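Local coordinates for FrnE protein (Deinococcus radiodurans, PDB 5CO3), which probably acts as a cytoplasmic disulfide oxidoreductase with a DsbA-like thioredoxin fold, making or exchanging disulfide bonds in other proteins, at residues W49-L54 and Q174-D179; S18-P23 and L111-I116; C25-R30 and E95-H100; V14-D19 and V45-H50; Q122-A127 and V156-G161. One frame throughout, in Å; residues are numbered along the deposited sequence. Where two conformers were deposited one is given.

Contact 1 (W49-L54 and Q174-D179); sequences WHSFEL and QAVRYD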
# COMPACT_ATOMS: atom_id res chain seq x y z
N TRP A 49 -0.36 -3.40 5.88
CA TRP A 49 -0.98 -2.97 4.63
C TRP A 49 -2.47 -3.30 4.67
O TRP A 49 -2.89 -4.30 5.26
CB TRP A 49 -0.29 -3.62 3.41
CG TRP A 49 1.13 -3.13 3.22
CD1 TRP A 49 2.27 -3.68 3.74
CD2 TRP A 49 1.55 -1.96 2.49
NE1 TRP A 49 3.37 -2.93 3.37
CE2 TRP A 49 2.95 -1.87 2.60
CE3 TRP A 49 0.87 -0.99 1.73
CZ2 TRP A 49 3.70 -0.84 2.00
CZ3 TRP A 49 1.61 0.03 1.14
CH2 TRP A 49 3.01 0.09 1.27
N HIS A 50 -3.26 -2.41 4.08
CA HIS A 50 -4.70 -2.60 3.98
C HIS A 50 -5.12 -2.47 2.53
O HIS A 50 -4.55 -1.68 1.78
CB HIS A 50 -5.46 -1.59 4.83
CG HIS A 50 -5.20 -1.71 6.30
ND1 HIS A 50 -6.00 -2.46 7.14
CD2 HIS A 50 -4.23 -1.19 7.07
CE1 HIS A 50 -5.53 -2.39 8.37
NE2 HIS A 50 -4.45 -1.63 8.36
N SER A 51 -6.11 -3.27 2.16
CA SER A 51 -6.60 -3.31 0.78
C SER A 51 -7.41 -2.08 0.42
O SER A 51 -8.24 -1.61 1.20
CB SER A 51 -7.44 -4.56 0.55
OG SER A 51 -6.75 -5.72 0.98
N PHE A 52 -7.17 -1.58 -0.78
CA PHE A 52 -7.96 -0.50 -1.35
C PHE A 52 -8.04 -0.77 -2.84
O PHE A 52 -7.03 -1.13 -3.46
CB PHE A 52 -7.33 0.86 -1.06
CG PHE A 52 -8.22 2.02 -1.39
CD1 PHE A 52 -8.33 2.48 -2.69
CD2 PHE A 52 -8.93 2.68 -0.39
CE1 PHE A 52 -9.13 3.56 -3.00
CE2 PHE A 52 -9.73 3.76 -0.69
CZ PHE A 52 -9.83 4.20 -2.00
N GLU A 53 -9.24 -0.64 -3.40
CA GLU A 53 -9.44 -0.78 -4.83
C GLU A 53 -9.92 0.53 -5.42
O GLU A 53 -10.98 1.02 -5.04
CB GLU A 53 -10.45 -1.90 -5.14
CG GLU A 53 -9.82 -3.28 -5.20
CD GLU A 53 -10.86 -4.38 -5.41
OE1 GLU A 53 -11.14 -4.75 -6.58
OE2 GLU A 53 -11.40 -4.87 -4.40
N LEU A 54 -9.13 1.09 -6.33
CA LEU A 54 -9.56 2.28 -7.06
C LEU A 54 -10.90 2.05 -7.73
O LEU A 54 -11.75 2.93 -7.75
CB LEU A 54 -8.53 2.68 -8.10
CG LEU A 54 -7.14 3.03 -7.59
CD1 LEU A 54 -6.24 3.36 -8.76
CD2 LEU A 54 -7.22 4.18 -6.59
N GLN A 174 -13.39 -11.74 2.00
CA GLN A 174 -14.08 -10.91 2.98
C GLN A 174 -13.13 -9.96 3.71
O GLN A 174 -13.47 -8.81 3.97
CB GLN A 174 -14.83 -11.78 3.99
CG GLN A 174 -15.97 -11.03 4.64
CD GLN A 174 -16.89 -10.38 3.61
OE1 GLN A 174 -17.28 -11.02 2.62
NE2 GLN A 174 -17.22 -9.12 3.82
N ALA A 175 -11.94 -10.45 4.03
CA ALA A 175 -10.94 -9.62 4.70
C ALA A 175 -10.62 -8.39 3.84
O ALA A 175 -10.40 -7.30 4.36
CB ALA A 175 -9.68 -10.42 5.00
N VAL A 176 -10.61 -8.57 2.52
CA VAL A 176 -10.30 -7.46 1.62
C VAL A 176 -11.44 -6.43 1.63
O VAL A 176 -11.20 -5.23 1.70
CB VAL A 176 -10.04 -7.97 0.16
CG1 VAL A 176 -10.03 -6.81 -0.84
CG2 VAL A 176 -8.72 -8.74 0.11
N ARG A 177 -12.68 -6.92 1.58
CA ARG A 177 -13.84 -6.04 1.59
C ARG A 177 -13.94 -5.26 2.90
O ARG A 177 -14.37 -4.11 2.91
CB ARG A 177 -15.13 -6.85 1.35
CG ARG A 177 -15.23 -7.44 -0.04
CD ARG A 177 -15.35 -6.35 -1.10
NE ARG A 177 -15.54 -6.94 -2.42
CZ ARG A 177 -14.86 -6.58 -3.51
NH1 ARG A 177 -13.94 -5.62 -3.45
NH2 ARG A 177 -15.11 -7.18 -4.66
N TYR A 178 -13.52 -5.89 3.99
CA TYR A 178 -13.56 -5.22 5.29
C TYR A 178 -12.55 -4.09 5.33
O TYR A 178 -12.83 -3.01 5.86
CB TYR A 178 -13.30 -6.22 6.42
CG TYR A 178 -14.52 -7.07 6.75
CD1 TYR A 178 -15.75 -6.82 6.15
CD2 TYR A 178 -14.44 -8.10 7.68
CE1 TYR A 178 -16.86 -7.59 6.45
CE2 TYR A 178 -15.55 -8.88 7.99
CZ TYR A 178 -16.75 -8.61 7.37
OH TYR A 178 -17.86 -9.38 7.66
N ASP A 179 -11.37 -4.34 4.76
CA ASP A 179 -10.34 -3.31 4.60
C ASP A 179 -10.86 -2.09 3.85
O ASP A 179 -10.63 -0.95 4.25
CB ASP A 179 -9.14 -3.88 3.84
CG ASP A 179 -8.03 -4.31 4.75
OD1 ASP A 179 -8.05 -3.93 5.94
OD2 ASP A 179 -7.11 -5.01 4.26
O HOH W 1 -5.04 -5.81 6.02
O HOH W 2 -13.44 -6.19 -6.79
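D179 illustrates how one carboxylate on a helix can hold two successive residues at a strand end, for both of its oxygens meet donors from the segment W49-L54. OD1 accepts the ring N-H of H50 ND1 at 2.8 Å, a bond that lies in the imidazole plane yet comes from above the carboxylate plane. OD2 takes the backbone N-H of S51 at 2.9 Å, almost straight at 171°. A water adds a further grip, donating to D179 OD2 at 2.8 Å and to W49 O. The other ring nitrogen of H50 is held by D15, and two carboxylates on one imidazole would probably favour its protonated form. S51 OG is bonded to H117, and to a glycerol probably from the crystallisation liquor, while S51 CB rests on V176 CG1 at 3.7 Å. R177 bends back at chi2 (-66°) and brings NH1 to 2.8 Å from E53 OE2, a salt bridge whose hydrogen bond is bent and weak; a second water joins E53 OE1 to R177 NH2, and E180 is a second partner of NH1. Residues 49-51 of edge strand 45-51 run at 95° to residues 174-179 of helix 173-186, with F110 and H117 of helix 110-121 packed against V176.

Contact 2 (S18-P23 and L111-I116); sequences SDIACP and LAHQLI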
# COMPACT_ATOMS: atom_id res chain seq x y z
N SER A 18 -3.70 1.04 0.22
CA SER A 18 -2.98 1.10 -1.03
C SER A 18 -3.68 0.22 -2.06
O SER A 18 -4.32 -0.76 -1.69
CB SER A 18 -1.54 0.65 -0.82
OG SER A 18 -0.83 0.67 -2.03
N ASP A 19 -3.57 0.59 -3.33
CA ASP A 19 -3.97 -0.29 -4.43
C ASP A 19 -2.77 -0.61 -5.30
O ASP A 19 -1.92 0.23 -5.56
CB ASP A 19 -5.08 0.34 -5.29
CG ASP A 19 -5.81 -0.69 -6.16
OD1 ASP A 19 -5.53 -1.91 -6.05
OD2 ASP A 19 -6.69 -0.28 -6.93
N ILE A 20 -2.73 -1.87 -5.72
CA ILE A 20 -1.68 -2.35 -6.61
C ILE A 20 -1.71 -1.58 -7.93
O ILE A 20 -0.67 -1.35 -8.55
CB ILE A 20 -1.83 -3.87 -6.87
CG1 ILE A 20 -1.54 -4.63 -5.57
CG2 ILE A 20 -0.91 -4.35 -7.98
CD1 ILE A 20 -2.54 -5.67 -5.22
N ALA A 21 -2.90 -1.14 -8.33
CA ALA A 21 -3.03 -0.41 -9.60
C ALA A 21 -2.64 1.07 -9.52
O ALA A 21 -2.71 1.77 -10.53
CB ALA A 21 -4.48 -0.55 -10.14
N CYS A 22 -2.21 1.56 -8.35
CA CYS A 22 -1.91 2.98 -8.22
C CYS A 22 -0.41 3.25 -8.24
O CYS A 22 0.32 2.79 -7.37
CB CYS A 22 -2.51 3.54 -6.93
SG CYS A 22 -2.18 5.30 -6.68
N PRO A 23 0.08 3.96 -9.27
CA PRO A 23 1.53 4.20 -9.36
C PRO A 23 2.03 5.03 -8.18
O PRO A 23 3.20 4.88 -7.81
CB PRO A 23 1.69 4.95 -10.68
CG PRO A 23 0.45 4.54 -11.49
CD PRO A 23 -0.64 4.46 -10.46
N LEU A 111 -8.26 -10.07 -6.41
CA LEU A 111 -7.56 -11.32 -6.12
C LEU A 111 -6.13 -11.06 -5.65
O LEU A 111 -5.64 -11.75 -4.76
CB LEU A 111 -7.55 -12.23 -7.36
CG LEU A 111 -8.83 -12.98 -7.69
CD1 LEU A 111 -8.75 -13.59 -9.09
CD2 LEU A 111 -9.10 -14.05 -6.63
N ALA A 112 -5.48 -10.07 -6.25
CA ALA A 112 -4.14 -9.67 -5.83
C ALA A 112 -4.16 -9.20 -4.38
O ALA A 112 -3.28 -9.56 -3.61
CB ALA A 112 -3.64 -8.57 -6.74
N HIS A 113 -5.18 -8.43 -4.00
CA HIS A 113 -5.29 -7.99 -2.61
C HIS A 113 -5.50 -9.18 -1.69
O HIS A 113 -4.99 -9.20 -0.57
CB HIS A 113 -6.41 -6.97 -2.45
CG HIS A 113 -6.03 -5.59 -2.90
ND1 HIS A 113 -5.13 -4.80 -2.21
CD2 HIS A 113 -6.41 -4.86 -3.98
CE1 HIS A 113 -4.98 -3.65 -2.84
NE2 HIS A 113 -5.75 -3.67 -3.92
N GLN A 114 -6.24 -10.18 -2.16
CA GLN A 114 -6.43 -11.40 -1.39
C GLN A 114 -5.10 -12.12 -1.15
O GLN A 114 -4.85 -12.64 -0.05
CB GLN A 114 -7.41 -12.35 -2.09
CG GLN A 114 -8.87 -11.95 -1.91
CD GLN A 114 -9.83 -12.88 -2.66
OE1 GLN A 114 -9.84 -14.09 -2.43
NE2 GLN A 114 -10.62 -12.31 -3.56
N LEU A 115 -4.26 -12.15 -2.18
CA LEU A 115 -2.95 -12.79 -2.07
C LEU A 115 -2.09 -12.09 -1.02
O LEU A 115 -1.35 -12.73 -0.27
CB LEU A 115 -2.24 -12.79 -3.42
CG LEU A 115 -0.85 -13.43 -3.41
CD1 LEU A 115 -0.89 -14.83 -2.81
CD2 LEU A 115 -0.26 -13.46 -4.82
N ILE A 116 -2.19 -10.77 -0.96
CA ILE A 116 -1.42 -10.06 0.04
C ILE A 116 -1.89 -10.44 1.45
O ILE A 116 -1.08 -10.66 2.36
CB ILE A 116 -1.50 -8.55 -0.16
CG1 ILE A 116 -0.82 -8.17 -1.47
CG2 ILE A 116 -0.72 -7.86 0.95
CD1 ILE A 116 -1.12 -6.76 -1.96
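H113 reaches from its helix to D19 and I20 in the loop that follows strand 12-18. From CB, with CG anti to the carbonyl carbon (chi1 -78°), the side chain swings its ring toward the loop. CD2 passes D19 OD1 on its way to the tip, where NE2 donates to that oxygen at 2.8 Å, 42° above the carboxylate plane. CE1 sits 3.2 Å from S18 O, and ND1 is bonded to a glycerol, probably from the crystallisation liquor. In one of two I20 conformers, CD1 lies over the ring centre, a CH-pi contact of 3.9 Å to the centroid. The same methyl then meets A112 CB and, tip to tip, I116 CD1. An alanine in place of H113 would probably leave D19 OD1 with T109 but without its imidazole donor. The type I turn from D19 to C22 leads into the CxxC helix 23-38, and the contact joins it to helix 110-121, with Y136 of helix 125-137 against I20 and V176 of helix 173-186 against H113.

Contact 3 (C25-R30 and E95-H100); sequences CYIGKR and EGLEYH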
# COMPACT_ATOMS: atom_id res chain seq x y z
N CYS A 25 1.16 4.67 -5.18
CA CYS A 25 1.35 3.80 -4.03
C CYS A 25 2.75 3.19 -4.00
O CYS A 25 3.31 2.98 -2.92
CB CYS A 25 0.28 2.70 -4.01
SG CYS A 25 -1.33 3.32 -3.50
N TYR A 26 3.31 2.87 -5.16
CA TYR A 26 4.65 2.32 -5.20
C TYR A 26 5.64 3.44 -4.82
O TYR A 26 6.53 3.23 -3.98
CB TYR A 26 4.97 1.76 -6.58
CG TYR A 26 5.95 0.63 -6.61
CD1 TYR A 26 6.68 0.25 -5.48
CD2 TYR A 26 6.14 -0.10 -7.79
CE1 TYR A 26 7.59 -0.80 -5.53
CE2 TYR A 26 7.04 -1.14 -7.84
CZ TYR A 26 7.76 -1.49 -6.73
OH TYR A 26 8.65 -2.53 -6.81
N ILE A 27 5.46 4.61 -5.41
CA ILE A 27 6.24 5.80 -5.05
C ILE A 27 6.16 6.06 -3.54
O ILE A 27 7.18 6.30 -2.89
CB ILE A 27 5.76 7.03 -5.83
CG1 ILE A 27 6.24 6.91 -7.28
CG2 ILE A 27 6.28 8.35 -5.18
CD1 ILE A 27 5.45 7.77 -8.30
N GLY A 28 4.94 5.99 -2.99
CA GLY A 28 4.73 6.23 -1.58
C GLY A 28 5.38 5.19 -0.69
O GLY A 28 5.83 5.48 0.43
N LYS A 29 5.40 3.95 -1.18
CA LYS A 29 6.04 2.87 -0.43
C LYS A 29 7.54 3.15 -0.32
O LYS A 29 8.14 2.98 0.75
CB LYS A 29 5.78 1.52 -1.10
CG LYS A 29 6.35 0.30 -0.36
CD LYS A 29 5.94 -1.01 -1.07
CE LYS A 29 6.19 -2.23 -0.20
NZ LYS A 29 7.64 -2.50 -0.01
N ARG A 30 8.15 3.59 -1.42
CA ARG A 30 9.58 3.94 -1.40
C ARG A 30 9.85 5.13 -0.48
O ARG A 30 10.82 5.12 0.30
CB ARG A 30 10.10 4.23 -2.81
CG ARG A 30 10.29 2.98 -3.68
CD ARG A 30 11.45 2.12 -3.16
NE ARG A 30 11.33 0.75 -3.66
CZ ARG A 30 11.92 0.30 -4.76
NH1 ARG A 30 12.70 1.09 -5.48
NH2 ARG A 30 11.73 -0.96 -5.15
N GLU A 95 12.86 7.27 -7.16
CA GLU A 95 12.72 6.32 -6.06
C GLU A 95 13.37 4.99 -6.40
O GLU A 95 13.24 4.02 -5.65
CB GLU A 95 11.24 6.08 -5.74
CG GLU A 95 10.45 7.32 -5.48
CD GLU A 95 10.92 8.09 -4.25
OE1 GLU A 95 11.50 7.47 -3.33
OE2 GLU A 95 10.71 9.32 -4.22
N GLY A 96 14.04 4.93 -7.55
CA GLY A 96 14.64 3.69 -8.02
C GLY A 96 13.64 2.73 -8.67
O GLY A 96 13.88 1.52 -8.67
N LEU A 97 12.53 3.26 -9.18
CA LEU A 97 11.50 2.46 -9.84
C LEU A 97 11.51 2.71 -11.34
O LEU A 97 11.44 3.86 -11.77
CB LEU A 97 10.11 2.78 -9.29
CG LEU A 97 9.91 2.61 -7.78
CD1 LEU A 97 8.60 3.24 -7.34
CD2 LEU A 97 9.95 1.12 -7.40
N GLU A 98 11.58 1.65 -12.13
CA GLU A 98 11.55 1.80 -13.58
C GLU A 98 10.20 1.32 -14.09
O GLU A 98 9.98 0.13 -14.30
CB GLU A 98 12.69 1.03 -14.23
CG GLU A 98 12.84 1.30 -15.72
CD GLU A 98 14.23 0.97 -16.21
OE1 GLU A 98 14.49 -0.21 -16.52
OE2 GLU A 98 15.07 1.89 -16.28
N TYR A 99 9.29 2.27 -14.27
CA TYR A 99 7.93 1.95 -14.73
C TYR A 99 7.88 1.67 -16.23
O TYR A 99 8.67 2.22 -17.02
CB TYR A 99 6.98 3.10 -14.41
CG TYR A 99 6.59 3.25 -12.95
CD1 TYR A 99 6.98 2.32 -11.98
CD2 TYR A 99 5.81 4.33 -12.54
CE1 TYR A 99 6.59 2.47 -10.64
CE2 TYR A 99 5.41 4.48 -11.24
CZ TYR A 99 5.80 3.56 -10.28
OH TYR A 99 5.38 3.73 -8.98
N HIS A 100 6.94 0.82 -16.62
CA HIS A 100 6.65 0.60 -18.04
C HIS A 100 5.14 0.62 -18.25
O HIS A 100 4.48 -0.42 -18.34
CB HIS A 100 7.29 -0.71 -18.51
CG HIS A 100 8.79 -0.70 -18.42
ND1 HIS A 100 9.58 0.06 -19.25
CD2 HIS A 100 9.63 -1.35 -17.59
CE1 HIS A 100 10.85 -0.12 -18.94
NE2 HIS A 100 10.91 -0.97 -17.93
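R30 NH1 is gripped by two successive carbonyls of the segment E95-H100, in one of the two conformers deposited for this arginine. It donates to E95 O at 3.0 Å, the acceptor lying in the guanidinium plane, and more weakly to G96 O at 3.4 Å. They lie at the Schellman motif that ends the preceding helix, where G96 takes a positive phi (79°) that favours glycine. L97 follows, and its CD2 methyl does double duty: it sits 3.5 Å from the centroid of the Y26 ring, a CH-pi contact over the face, and 3.4 Å from R30 CZ on one face of the guanidinium. Y26 CG, anti to the backbone N (chi1 -151°), puts the ring against that methyl. E130 OE2 is hydrogen-bonded to Y26 OH and forms a salt bridge with R30 NH2. The E95 carboxylate touches R30 CB through OE1, while OE2 pairs with R31. Y99 OH comes within 3.1 Å of Y26 CB and 3.7 Å of I27 CG1, and bonds to P23 O. Helix 23-38 packs here on the loop leaving helix 78-93, whose A92 touches I27, L97 and Y99, while L133 and M137 of helix 125-137 pack on Y26 and Y99.

Contact 4 (V14-D19 and V45-H50); sequences VDIWSD and VEVVWH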
# COMPACT_ATOMS: atom_id res chain seq x y z
N VAL A 14 1.78 1.60 11.88
CA VAL A 14 1.49 2.35 10.68
C VAL A 14 0.57 1.53 9.81
O VAL A 14 0.95 0.45 9.35
CB VAL A 14 2.76 2.70 9.89
CG1 VAL A 14 2.42 3.47 8.63
CG2 VAL A 14 3.72 3.51 10.78
N ASP A 15 -0.64 2.03 9.60
CA ASP A 15 -1.60 1.40 8.70
C ASP A 15 -1.60 2.09 7.35
O ASP A 15 -1.77 3.30 7.27
CB ASP A 15 -3.00 1.44 9.31
CG ASP A 15 -3.10 0.63 10.56
OD1 ASP A 15 -3.17 -0.61 10.43
OD2 ASP A 15 -3.06 1.22 11.67
N ILE A 16 -1.40 1.32 6.28
CA ILE A 16 -1.33 1.92 4.96
C ILE A 16 -2.36 1.32 4.02
O ILE A 16 -2.34 0.11 3.76
CB ILE A 16 0.07 1.78 4.34
CG1 ILE A 16 1.15 2.17 5.35
CG2 ILE A 16 0.18 2.64 3.08
CD1 ILE A 16 2.55 1.98 4.83
N TRP A 17 -3.25 2.16 3.52
CA TRP A 17 -4.18 1.73 2.48
C TRP A 17 -3.57 2.01 1.12
O TRP A 17 -2.99 3.06 0.87
CB TRP A 17 -5.53 2.44 2.64
CG TRP A 17 -6.45 1.74 3.60
CD1 TRP A 17 -7.42 0.83 3.29
CD2 TRP A 17 -6.48 1.88 5.02
NE1 TRP A 17 -8.05 0.40 4.43
CE2 TRP A 17 -7.50 1.04 5.51
CE3 TRP A 17 -5.75 2.65 5.93
CZ2 TRP A 17 -7.80 0.93 6.87
CZ3 TRP A 17 -6.06 2.55 7.29
CH2 TRP A 17 -7.07 1.70 7.74
N SER A 18 -3.70 1.04 0.22
CA SER A 18 -2.98 1.10 -1.03
C SER A 18 -3.68 0.22 -2.06
O SER A 18 -4.32 -0.76 -1.69
CB SER A 18 -1.54 0.65 -0.82
OG SER A 18 -0.83 0.67 -2.03
N ASP A 19 -3.57 0.59 -3.33
CA ASP A 19 -3.97 -0.29 -4.43
C ASP A 19 -2.77 -0.61 -5.30
O ASP A 19 -1.92 0.23 -5.56
CB ASP A 19 -5.08 0.34 -5.29
CG ASP A 19 -5.81 -0.69 -6.16
OD1 ASP A 19 -5.53 -1.91 -6.05
OD2 ASP A 19 -6.69 -0.28 -6.93
N VAL A 45 8.57 0.06 14.74
CA VAL A 45 7.45 0.36 13.85
C VAL A 45 6.83 -0.91 13.28
O VAL A 45 7.53 -1.79 12.79
CB VAL A 45 7.89 1.26 12.69
CG1 VAL A 45 6.71 1.60 11.80
CG2 VAL A 45 8.51 2.52 13.24
N GLU A 46 5.50 -0.99 13.37
CA GLU A 46 4.73 -2.08 12.77
C GLU A 46 3.93 -1.61 11.56
O GLU A 46 3.00 -0.83 11.70
CB GLU A 46 3.79 -2.69 13.80
CG GLU A 46 4.15 -4.11 14.20
CD GLU A 46 3.78 -4.41 15.64
OE1 GLU A 46 2.77 -3.86 16.13
OE2 GLU A 46 4.50 -5.21 16.28
N VAL A 47 4.28 -2.11 10.38
CA VAL A 47 3.58 -1.70 9.16
C VAL A 47 2.53 -2.74 8.80
O VAL A 47 2.83 -3.93 8.69
CB VAL A 47 4.56 -1.50 7.98
CG1 VAL A 47 3.82 -1.07 6.72
CG2 VAL A 47 5.63 -0.48 8.35
N VAL A 48 1.29 -2.29 8.64
CA VAL A 48 0.18 -3.15 8.24
C VAL A 48 -0.43 -2.62 6.95
O VAL A 48 -0.95 -1.50 6.93
CB VAL A 48 -0.91 -3.23 9.34
CG1 VAL A 48 -2.13 -4.02 8.84
CG2 VAL A 48 -0.35 -3.85 10.60
N TRP A 49 -0.36 -3.40 5.88
CA TRP A 49 -0.98 -2.97 4.63
C TRP A 49 -2.47 -3.30 4.67
O TRP A 49 -2.89 -4.30 5.26
CB TRP A 49 -0.29 -3.62 3.41
CG TRP A 49 1.13 -3.13 3.22
CD1 TRP A 49 2.27 -3.68 3.74
CD2 TRP A 49 1.55 -1.96 2.49
NE1 TRP A 49 3.37 -2.93 3.37
CE2 TRP A 49 2.95 -1.87 2.60
CE3 TRP A 49 0.87 -0.99 1.73
CZ2 TRP A 49 3.70 -0.84 2.00
CZ3 TRP A 49 1.61 0.03 1.14
CH2 TRP A 49 3.01 0.09 1.27
N HIS A 50 -3.26 -2.41 4.08
CA HIS A 50 -4.70 -2.60 3.98
C HIS A 50 -5.12 -2.47 2.53
O HIS A 50 -4.55 -1.68 1.78
CB HIS A 50 -5.46 -1.59 4.83
CG HIS A 50 -5.20 -1.71 6.30
ND1 HIS A 50 -6.00 -2.46 7.14
CD2 HIS A 50 -4.23 -1.19 7.07
CE1 HIS A 50 -5.53 -2.39 8.37
NE2 HIS A 50 -4.45 -1.63 8.36
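V14 through S18 run parallel to E46 through H50, their axes 4.6 Å apart, in a ladder that begins with V14 N to E46 O (2.7 Å) and ends with S18 N to H50 O (3.2 Å). These are the two strands of the beta-alpha-beta unit of the thioredoxin fold, joined by helix 23-38. On the face turned to that helix, I16 and W49 lie side by side: I16 CD1 stands over the six-membered ring of W49, 4.2 Å from its centroid, and S18 CB meets the indole edge. W49 NE1 bonds to D126. The face with D15, W17 and H50 looks to helix 173-186. There H50 CG, anti to the carbonyl carbon (chi1 -64°), lays the ring face to face on W17 with planes 17° apart, and H50 CB lies 3.3 Å from the centroid of the five-membered ring. W17 NE1 donates to D179 O. An alanine in place of W17 would probably leave D179 O without its indole donor and the H50 ring without the partner that helps fix its rotation. R13 pairs with D15 OD2, and H50 NE2 donates to D15 OD1 on the anti side, 27° out of the carboxylate plane and 2.6 Å away.

Contact 5 (Q122-A127 and V156-G161); sequences QGQGDA and VGLDAG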
# COMPACT_ATOMS: atom_id res chain seq x y z
N GLN A 122 1.50 -15.32 6.65
CA GLN A 122 2.79 -16.00 6.69
C GLN A 122 3.89 -15.00 7.06
O GLN A 122 5.08 -15.33 7.04
CB GLN A 122 3.13 -16.66 5.35
CG GLN A 122 1.94 -17.19 4.54
CD GLN A 122 0.96 -18.00 5.36
OE1 GLN A 122 1.35 -18.85 6.16
NE2 GLN A 122 -0.32 -17.73 5.16
N GLY A 123 3.49 -13.78 7.41
CA GLY A 123 4.43 -12.74 7.78
C GLY A 123 5.18 -12.13 6.60
O GLY A 123 6.26 -11.57 6.77
N GLN A 124 4.61 -12.24 5.41
CA GLN A 124 5.27 -11.74 4.20
C GLN A 124 4.43 -10.71 3.45
O GLN A 124 4.54 -10.59 2.22
CB GLN A 124 5.61 -12.90 3.27
CG GLN A 124 6.64 -13.86 3.83
CD GLN A 124 7.96 -13.18 4.07
OE1 GLN A 124 8.38 -12.32 3.30
NE2 GLN A 124 8.62 -13.54 5.17
N GLY A 125 3.59 -9.98 4.17
CA GLY A 125 2.70 -9.03 3.53
C GLY A 125 3.43 -7.96 2.73
O GLY A 125 3.04 -7.66 1.61
N ASP A 126 4.49 -7.39 3.30
CA ASP A 126 5.18 -6.32 2.61
C ASP A 126 5.88 -6.84 1.36
O ASP A 126 5.82 -6.20 0.31
CB ASP A 126 6.18 -5.63 3.52
CG ASP A 126 6.75 -4.36 2.87
OD1 ASP A 126 7.74 -4.46 2.11
OD2 ASP A 126 6.19 -3.27 3.10
N ALA A 127 6.52 -8.00 1.45
CA ALA A 127 7.20 -8.57 0.28
C ALA A 127 6.21 -8.92 -0.84
O ALA A 127 6.52 -8.74 -2.01
CB ALA A 127 8.00 -9.79 0.68
N VAL A 156 8.01 -14.93 -4.00
CA VAL A 156 8.10 -14.31 -2.69
C VAL A 156 8.51 -15.33 -1.62
O VAL A 156 8.98 -14.97 -0.54
CB VAL A 156 6.75 -13.61 -2.36
CG1 VAL A 156 6.62 -13.24 -0.89
CG2 VAL A 156 6.58 -12.37 -3.25
N GLY A 157 8.39 -16.62 -1.94
CA GLY A 157 8.80 -17.68 -1.04
C GLY A 157 7.64 -18.34 -0.31
O GLY A 157 7.83 -19.07 0.66
N LEU A 158 6.43 -18.08 -0.79
CA LEU A 158 5.24 -18.69 -0.21
C LEU A 158 5.02 -20.10 -0.76
O LEU A 158 5.62 -20.50 -1.75
CB LEU A 158 4.01 -17.82 -0.49
CG LEU A 158 4.11 -16.37 -0.01
CD1 LEU A 158 2.91 -15.55 -0.47
CD2 LEU A 158 4.27 -16.30 1.51
N ASP A 159 4.16 -20.85 -0.07
CA ASP A 159 3.65 -22.11 -0.59
C ASP A 159 2.74 -21.83 -1.78
O ASP A 159 1.59 -21.42 -1.60
CB ASP A 159 2.90 -22.86 0.51
CG ASP A 159 2.48 -24.26 0.09
OD1 ASP A 159 2.12 -24.50 -1.08
OD2 ASP A 159 2.49 -25.14 0.98
N ALA A 160 3.25 -22.04 -2.99
CA ALA A 160 2.53 -21.62 -4.19
C ALA A 160 1.23 -22.40 -4.39
O ALA A 160 0.22 -21.84 -4.81
CB ALA A 160 3.42 -21.73 -5.43
N GLY A 161 1.26 -23.69 -4.08
CA GLY A 161 0.06 -24.50 -4.14
C GLY A 161 -1.00 -23.98 -3.19
O GLY A 161 -2.16 -23.81 -3.56
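V156 and L158 bring their methyls against Q124 and its neighbours, an example of two helix junctions fitted together largely by carbon contacts. V156 has the most surface buried. Its CG1, anti to the backbone N (chi1 165°), meets A127 CB at 4.0 Å, while CG2 lies 3.8 Å from A127 O. L158 uses a single branch: CD2 touches Q122 CG at 3.9 Å and Q124 CB at 4.1 Å. Q124, bent at chi2 (-62°), slides past L158 in the opposite direction, and CB and CG do the touching. Q122 likewise gives only aliphatic atoms here, its NE2 being bonded to Y118 O. G123 and G157, both with positive phi, close their helices in Schellman motifs; Q124 then stands at the N-cap of helix 125-137, and D159 caps A162 N at the start of helix 160-169. The two turns meet with L158 packed on Y118 and A119 of helix 110-121 and on A153 of helix 146-156, and V156 on M128 and R131 of helix 125-137.

Chemistry follows depth and place in this fold. Contact 2 is wholly buried and contact 5 lies at the surface; the other three are partly buried. Contacts 1 and 4 share strand 45-51 and meet at H50, whose two ring nitrogens they occupy with different aspartates, the first by way of a helix, the second within the sheet. Contact 2 holds the loop that carries C22, contact 3 the first turns of helix 23-38, with C25. Polar bonds mark contact 1; contacts 2 and 3 combine a side-chain polar bond with a methyl over a ring; contact 4 adds a ring stack to backbone pairing; contact 5 rests on carbon contacts, though its D126 still reaches W49 and K29.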